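STIL N-terminal domain-containing protein (Trichoplax adhaerens, PDB 5OI9) is the N-terminal domain of a STIL-family protein, which probably binds CEP85 and contributes to centriole assembly, as its relatives do. Local coordinates at residues 53-58 with 69-74; 163-168 with 271-276. All coordinates share one frame; numbering follows the deposited sequence.

Contact 1: residues 53-58 with 69-74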
loop_
_atom_site.group_PDB
_atom_site.type_symbol
_atom_site.label_atom_id
_atom_site.label_comp_id
_atom_site.label_asym_id
_atom_site.label_seq_id
_atom_site.Cartn_x
_atom_site.Cartn_y
_atom_site.Cartn_z
ATOM N N ARG A 53 25.023 -8.370 10.138
ATOM C CA ARG A 53 26.457 -8.156 9.958
ATOM C C ARG A 53 26.810 -6.683 10.116
ATOM O O ARG A 53 27.736 -6.330 10.856
ATOM C CB ARG A 53 26.892 -8.675 8.587
ATOM C CG ARG A 53 28.372 -8.502 8.289
ATOM C CD ARG A 53 28.730 -9.043 6.910
ATOM N NE ARG A 53 28.032 -8.334 5.841
ATOM C CZ ARG A 53 28.495 -7.240 5.241
ATOM N NH1 ARG A 53 29.661 -6.724 5.605
ATOM N NH2 ARG A 53 27.790 -6.661 4.278
ATOM N N SER A 54 26.071 -5.805 9.431
ATOM C CA SER A 54 26.326 -4.373 9.542
ATOM C C SER A 54 26.089 -3.880 10.962
ATOM O O SER A 54 26.852 -3.053 11.476
ATOM C CB SER A 54 25.445 -3.611 8.554
ATOM O OG SER A 54 25.588 -4.136 7.245
ATOM N N ALA A 55 25.041 -4.383 11.614
ATOM C CA ALA A 55 24.728 -3.945 12.969
ATOM C C ALA A 55 25.809 -4.368 13.954
ATOM O O ALA A 55 26.175 -3.598 14.852
ATOM C CB ALA A 55 23.369 -4.499 13.398
ATOM N N TYR A 56 26.336 -5.584 13.799
ATOM C CA TYR A 56 27.273 -6.113 14.785
ATOM C C TYR A 56 28.626 -5.415 14.702
ATOM O O TYR A 56 29.282 -5.202 15.728
ATOM C CB TYR A 56 27.434 -7.621 14.602
ATOM C CG TYR A 56 28.167 -8.285 15.741
ATOM C CD1 TYR A 56 27.690 -8.193 17.041
ATOM C CD2 TYR A 56 29.332 -9.008 15.521
ATOM C CE1 TYR A 56 28.352 -8.796 18.092
ATOM C CE2 TYR A 56 30.003 -9.617 16.568
ATOM C CZ TYR A 56 29.507 -9.507 17.851
ATOM O OH TYR A 56 30.166 -10.109 18.898
ATOM N N GLN A 57 29.063 -5.059 13.492
ATOM C CA GLN A 57 30.313 -4.320 13.352
ATOM C C GLN A 57 30.232 -2.978 14.068
ATOM O O GLN A 57 31.126 -2.617 14.841
ATOM C CB GLN A 57 30.652 -4.124 11.872
ATOM C CG GLN A 57 31.065 -5.397 11.151
ATOM C CD GLN A 57 31.822 -5.119 9.868
ATOM O OE1 GLN A 57 31.659 -4.065 9.251
ATOM N NE2 GLN A 57 32.667 -6.062 9.463
ATOM N N LEU A 58 29.150 -2.232 13.833
ATOM C CA LEU A 58 28.989 -0.930 14.473
ATOM C C LEU A 58 28.988 -1.053 15.994
ATOM O O LEU A 58 29.663 -0.287 16.688
ATOM C CB LEU A 58 27.700 -0.266 13.984
ATOM C CG LEU A 58 27.715 0.284 12.557
ATOM C CD1 LEU A 58 26.295 0.495 12.059
ATOM C CD2 LEU A 58 28.497 1.586 12.504
ATOM N N GLN A 69 20.099 0.311 16.570
ATOM C CA GLN A 69 20.470 0.796 15.253
ATOM C C GLN A 69 19.233 0.978 14.380
ATOM O O GLN A 69 18.250 0.241 14.491
ATOM C CB GLN A 69 21.452 -0.161 14.575
ATOM C CG GLN A 69 22.831 -0.191 15.210
ATOM C CD GLN A 69 23.038 -1.394 16.113
ATOM O OE1 GLN A 69 22.081 -2.017 16.567
ATOM N NE2 GLN A 69 24.296 -1.736 16.363
ATOM N N LYS A 70 19.296 1.972 13.497
ATOM C CA LYS A 70 18.197 2.309 12.597
ATOM C C LYS A 70 18.653 2.068 11.165
ATOM O O LYS A 70 19.529 2.780 10.660
ATOM C CB LYS A 70 17.761 3.761 12.785
ATOM C CG LYS A 70 17.271 4.097 14.178
ATOM C CD LYS A 70 15.943 3.427 14.480
ATOM C CE LYS A 70 15.341 3.964 15.769
ATOM N NZ LYS A 70 13.982 3.406 16.011
ATOM N N PHE A 71 18.055 1.075 10.507
ATOM C CA PHE A 71 18.356 0.798 9.109
ATOM C C PHE A 71 17.079 0.752 8.282
ATOM O O PHE A 71 15.997 1.088 8.774
ATOM C CB PHE A 71 19.104 -0.530 8.951
ATOM C CG PHE A 71 20.385 -0.612 9.728
ATOM C CD1 PHE A 71 21.450 0.222 9.431
ATOM C CD2 PHE A 71 20.534 -1.547 10.740
ATOM C CE1 PHE A 71 22.633 0.139 10.141
ATOM C CE2 PHE A 71 21.716 -1.638 11.452
ATOM C CZ PHE A 71 22.766 -0.793 11.153
ATOM N N PHE A 72 17.196 0.321 7.028
ATOM C CA PHE A 72 16.046 0.077 6.172
ATOM C C PHE A 72 16.166 -1.301 5.541
ATOM O O PHE A 72 17.265 -1.744 5.193
ATOM C CB PHE A 72 15.917 1.137 5.060
ATOM C CG PHE A 72 15.638 2.522 5.565
ATOM C CD1 PHE A 72 14.360 2.886 5.955
ATOM C CD2 PHE A 72 16.651 3.464 5.642
ATOM C CE1 PHE A 72 14.096 4.162 6.420
ATOM C CE2 PHE A 72 16.395 4.742 6.106
ATOM C CZ PHE A 72 15.116 5.092 6.495
ATOM N N LEU A 73 15.033 -1.979 5.416
ATOM C CA LEU A 73 14.888 -3.086 4.487
ATOM C C LEU A 73 14.090 -2.595 3.285
ATOM O O LEU A 73 13.227 -1.723 3.408
ATOM C CB LEU A 73 14.193 -4.281 5.143
ATOM C CG LEU A 73 14.964 -4.979 6.270
ATOM C CD1 LEU A 73 14.189 -6.171 6.804
ATOM C CD2 LEU A 73 16.345 -5.409 5.794
ATOM N N LEU A 74 14.407 -3.133 2.114
ATOM C CA LEU A 74 13.735 -2.752 0.881
ATOM C C LEU A 74 13.028 -3.969 0.310
ATOM O O LEU A 74 13.619 -5.051 0.220
ATOM C CB LEU A 74 14.719 -2.174 -0.141
ATOM C CG LEU A 74 15.511 -0.951 0.320
ATOM C CD1 LEU A 74 16.319 -0.370 -0.825
ATOM C CD2 LEU A 74 14.589 0.098 0.921
#
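The backbone oxygen of A55 and the side-chain amide of Q69 make the closest polar approach here: NE2 of Q69 comes to 3.0 Å from O of A55, but at an angle too poor for a hydrogen bond. Q69 gets there by a bend at chi2 (101°), which brings its amide up to A55; the amide carbon CD sits 4.1 Å from CB of A55. Two residues further along the strand, F71 points the same way and carries the apolar half. With CG beside the backbone N (chi1 -57°), its ring meets helix 45-61 by its edge rather than a face. CE2 touches CB of A55 at 3.8 Å, near the ring plane. The next ring atom, CZ, meets CD1 of L58 at 3.9 Å, the methyl lying in the plane of the ring and its side chain coming from the opposite direction. The segment axes run nearly antiparallel, at 154°, and approach to 9.9 Å. F92 of strand 85-97 meets the F71 ring edge-to-face, while Y174 of strand 167-176 touches both A55 and Q69. An alanine in place of F71 would take away the ring that fills the distance between helix and strand, and would probably open a gap at A55 CB and take from the L58 methyl its partner on this strand. Between segments 53-58 and 69-74 the join is thus mainly apolar: the ring edge of F71 rests against A55 and L58, and CB of A55 is met by both that edge and the Q69 amide beside it.

Contact 2: residues 163-168 with 271-276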
loop_
_atom_site.group_PDB
_atom_site.type_symbol
_atom_site.label_atom_id
_atom_site.label_comp_id
_atom_site.label_asym_id
_atom_site.label_seq_id
_atom_site.Cartn_x
_atom_site.Cartn_y
_atom_site.Cartn_z
ATOM N N LYS A 163 1.574 0.969 -2.418
ATOM C CA LYS A 163 2.518 1.025 -1.308
ATOM C C LYS A 163 2.202 2.155 -0.335
ATOM O O LYS A 163 2.611 2.087 0.829
ATOM C CB LYS A 163 3.947 1.179 -1.835
ATOM C CG LYS A 163 4.438 -0.003 -2.657
ATOM C CD LYS A 163 5.885 0.187 -3.099
ATOM C CE LYS A 163 6.017 1.307 -4.117
ATOM N NZ LYS A 163 5.296 0.995 -5.384
ATOM N N ASP A 164 1.483 3.188 -0.779
ATOM C CA ASP A 164 1.084 4.267 0.115
ATOM C C ASP A 164 -0.041 3.866 1.059
ATOM O O ASP A 164 -0.379 4.646 1.955
ATOM C CB ASP A 164 0.647 5.492 -0.693
ATOM C CG ASP A 164 1.768 6.071 -1.531
ATOM O OD1 ASP A 164 2.935 6.006 -1.093
ATOM O OD2 ASP A 164 1.479 6.599 -2.626
HETATM N N MSE A 165 -0.625 2.684 0.877
HETATM C CA MSE A 165 -1.776 2.251 1.667
HETATM C C MSE A 165 -1.395 1.429 2.896
HETATM O O MSE A 165 -2.264 1.018 3.657
HETATM C CB MSE A 165 -2.735 1.432 0.800
HETATM C CG MSE A 165 -3.219 2.171 -0.423
HETATM SE SE MSE A 165 -4.097 3.822 0.090
HETATM C CE MSE A 165 -3.661 4.861 -1.501
ATOM N N LEU A 166 -0.102 1.177 3.085
ATOM C CA LEU A 166 0.348 0.413 4.242
ATOM C C LEU A 166 1.687 0.948 4.725
ATOM O O LEU A 166 2.495 1.449 3.937
ATOM C CB LEU A 166 0.451 -1.086 3.927
ATOM C CG LEU A 166 1.267 -1.520 2.708
ATOM C CD1 LEU A 166 2.702 -1.843 3.096
ATOM C CD2 LEU A 166 0.606 -2.709 2.033
ATOM N N SER A 167 1.906 0.849 6.034
ATOM C CA SER A 167 3.168 1.231 6.655
ATOM C C SER A 167 3.676 0.043 7.456
ATOM O O SER A 167 3.026 -0.388 8.413
ATOM C CB SER A 167 3.005 2.463 7.550
ATOM O OG SER A 167 4.231 2.795 8.173
ATOM N N LEU A 168 4.832 -0.479 7.062
ATOM C CA LEU A 168 5.381 -1.713 7.605
ATOM C C LEU A 168 6.710 -1.420 8.286
ATOM O O LEU A 168 7.545 -0.696 7.736
ATOM C CB LEU A 168 5.563 -2.747 6.488
ATOM C CG LEU A 168 6.058 -4.148 6.838
ATOM C CD1 LEU A 168 4.992 -4.919 7.606
ATOM C CD2 LEU A 168 6.454 -4.889 5.571
ATOM N N TYR A 271 -5.743 -2.099 -6.094
ATOM C CA TYR A 271 -5.417 -0.810 -6.694
ATOM C C TYR A 271 -6.650 0.080 -6.815
ATOM O O TYR A 271 -6.536 1.307 -6.718
ATOM C CB TYR A 271 -4.776 -1.016 -8.068
ATOM C CG TYR A 271 -4.395 0.268 -8.772
ATOM C CD1 TYR A 271 -3.170 0.876 -8.529
ATOM C CD2 TYR A 271 -5.256 0.867 -9.684
ATOM C CE1 TYR A 271 -2.815 2.046 -9.168
ATOM C CE2 TYR A 271 -4.907 2.037 -10.330
ATOM C CZ TYR A 271 -3.685 2.623 -10.068
ATOM O OH TYR A 271 -3.330 3.786 -10.709
ATOM N N VAL A 272 -7.826 -0.512 -7.036
ATOM C CA VAL A 272 -9.050 0.275 -7.156
ATOM C C VAL A 272 -9.376 0.954 -5.832
ATOM O O VAL A 272 -9.648 2.160 -5.783
ATOM C CB VAL A 272 -10.213 -0.612 -7.634
ATOM C CG1 VAL A 272 -11.509 0.185 -7.666
ATOM C CG2 VAL A 272 -9.902 -1.197 -9.004
ATOM N N TRP A 273 -9.364 0.184 -4.743
ATOM C CA TRP A 273 -9.548 0.757 -3.415
ATOM C C TRP A 273 -8.502 1.826 -3.125
ATOM O O TRP A 273 -8.810 2.856 -2.516
ATOM C CB TRP A 273 -9.493 -0.354 -2.369
ATOM C CG TRP A 273 -9.587 0.105 -0.947
ATOM C CD1 TRP A 273 -10.726 0.314 -0.223
ATOM C CD2 TRP A 273 -8.494 0.383 -0.062
ATOM N NE1 TRP A 273 -10.409 0.716 1.052
ATOM C CE2 TRP A 273 -9.046 0.762 1.178
ATOM C CE3 TRP A 273 -7.103 0.349 -0.198
ATOM C CZ2 TRP A 273 -8.256 1.105 2.274
ATOM C CZ3 TRP A 273 -6.320 0.693 0.891
ATOM C CH2 TRP A 273 -6.899 1.066 2.109
ATOM N N SER A 274 -7.261 1.603 -3.572
ATOM C CA SER A 274 -6.200 2.577 -3.337
ATOM C C SER A 274 -6.492 3.893 -4.046
ATOM O O SER A 274 -6.244 4.973 -3.494
ATOM C CB SER A 274 -4.857 2.009 -3.793
ATOM O OG SER A 274 -4.531 0.829 -3.074
ATOM N N ALA A 275 -7.025 3.823 -5.270
ATOM C CA ALA A 275 -7.399 5.042 -5.979
ATOM C C ALA A 275 -8.551 5.753 -5.278
ATOM O O ALA A 275 -8.545 6.984 -5.160
ATOM C CB ALA A 275 -7.759 4.713 -7.426
ATOM N N CYS A 276 -9.540 4.993 -4.798
ATOM C CA CYS A 276 -10.651 5.587 -4.058
ATOM C C CYS A 276 -10.160 6.307 -2.807
ATOM O O CYS A 276 -10.560 7.444 -2.532
ATOM C CB CYS A 276 -11.671 4.511 -3.682
ATOM S SG CYS A 276 -12.501 3.728 -5.082
#
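A Met-aromatic contact joins the turn leading into strand 167-176 to helix 270-281. M165, present as selenomethionine, sets its SE 4.8 Å from the centre of the six-membered ring of W273, at 48° off the ring normal, so the selenium approaches obliquely rather than sitting squarely over the face. Its CB reaches the ring at the edge, 3.7 Å from CZ3, and the two side chains run alongside one another, pointing opposite ways. With chi1 at -57°, CG of M165 stands beside its own backbone N and lies 3.2 Å from OG of S274. The bend at chi2 (-58°) then places SE by the indole, and the terminal CE goes on to lie 3.3 Å from the backbone O of S274. Neither polar group of the helix depends on M165: OG of S274 is hydrogen-bonded to the backbone O of P270, and NE1 of W273 to the backbone O of A194, a bond that should also help fix the indole's orientation. Around this junction, L153 of helix 139-155 also touches M165, the H30 ring meets W273 with the planes at about 55°, L31 touches W273, and A275 of helix 270-281 packs against I259 and V261 of strand 256-264.

Contact 1 closes before contact 2 opens along the chain, and their centres stand 28 Å apart, with nearest atoms about 7 Å from each other and no touch. Both reach the same mixed sheet: strand 69-79 pairs with strand 118-126, which in turn runs parallel to strand 167-176, the strand that contact 2 leads into. Contact 1 joins helix 45-61 to this sheet well away from the middle of the chain. Contact 2 lies about 4 Å from the chain centre and ties the start of strand 167-176, by the turn before it, to helix 270-281, which packs on strand 256-264 of the second, seven-stranded sheet. One contact thus seats a helix on the nine-stranded sheet; the other joins that sheet's half to the half holding the seven-stranded sheet.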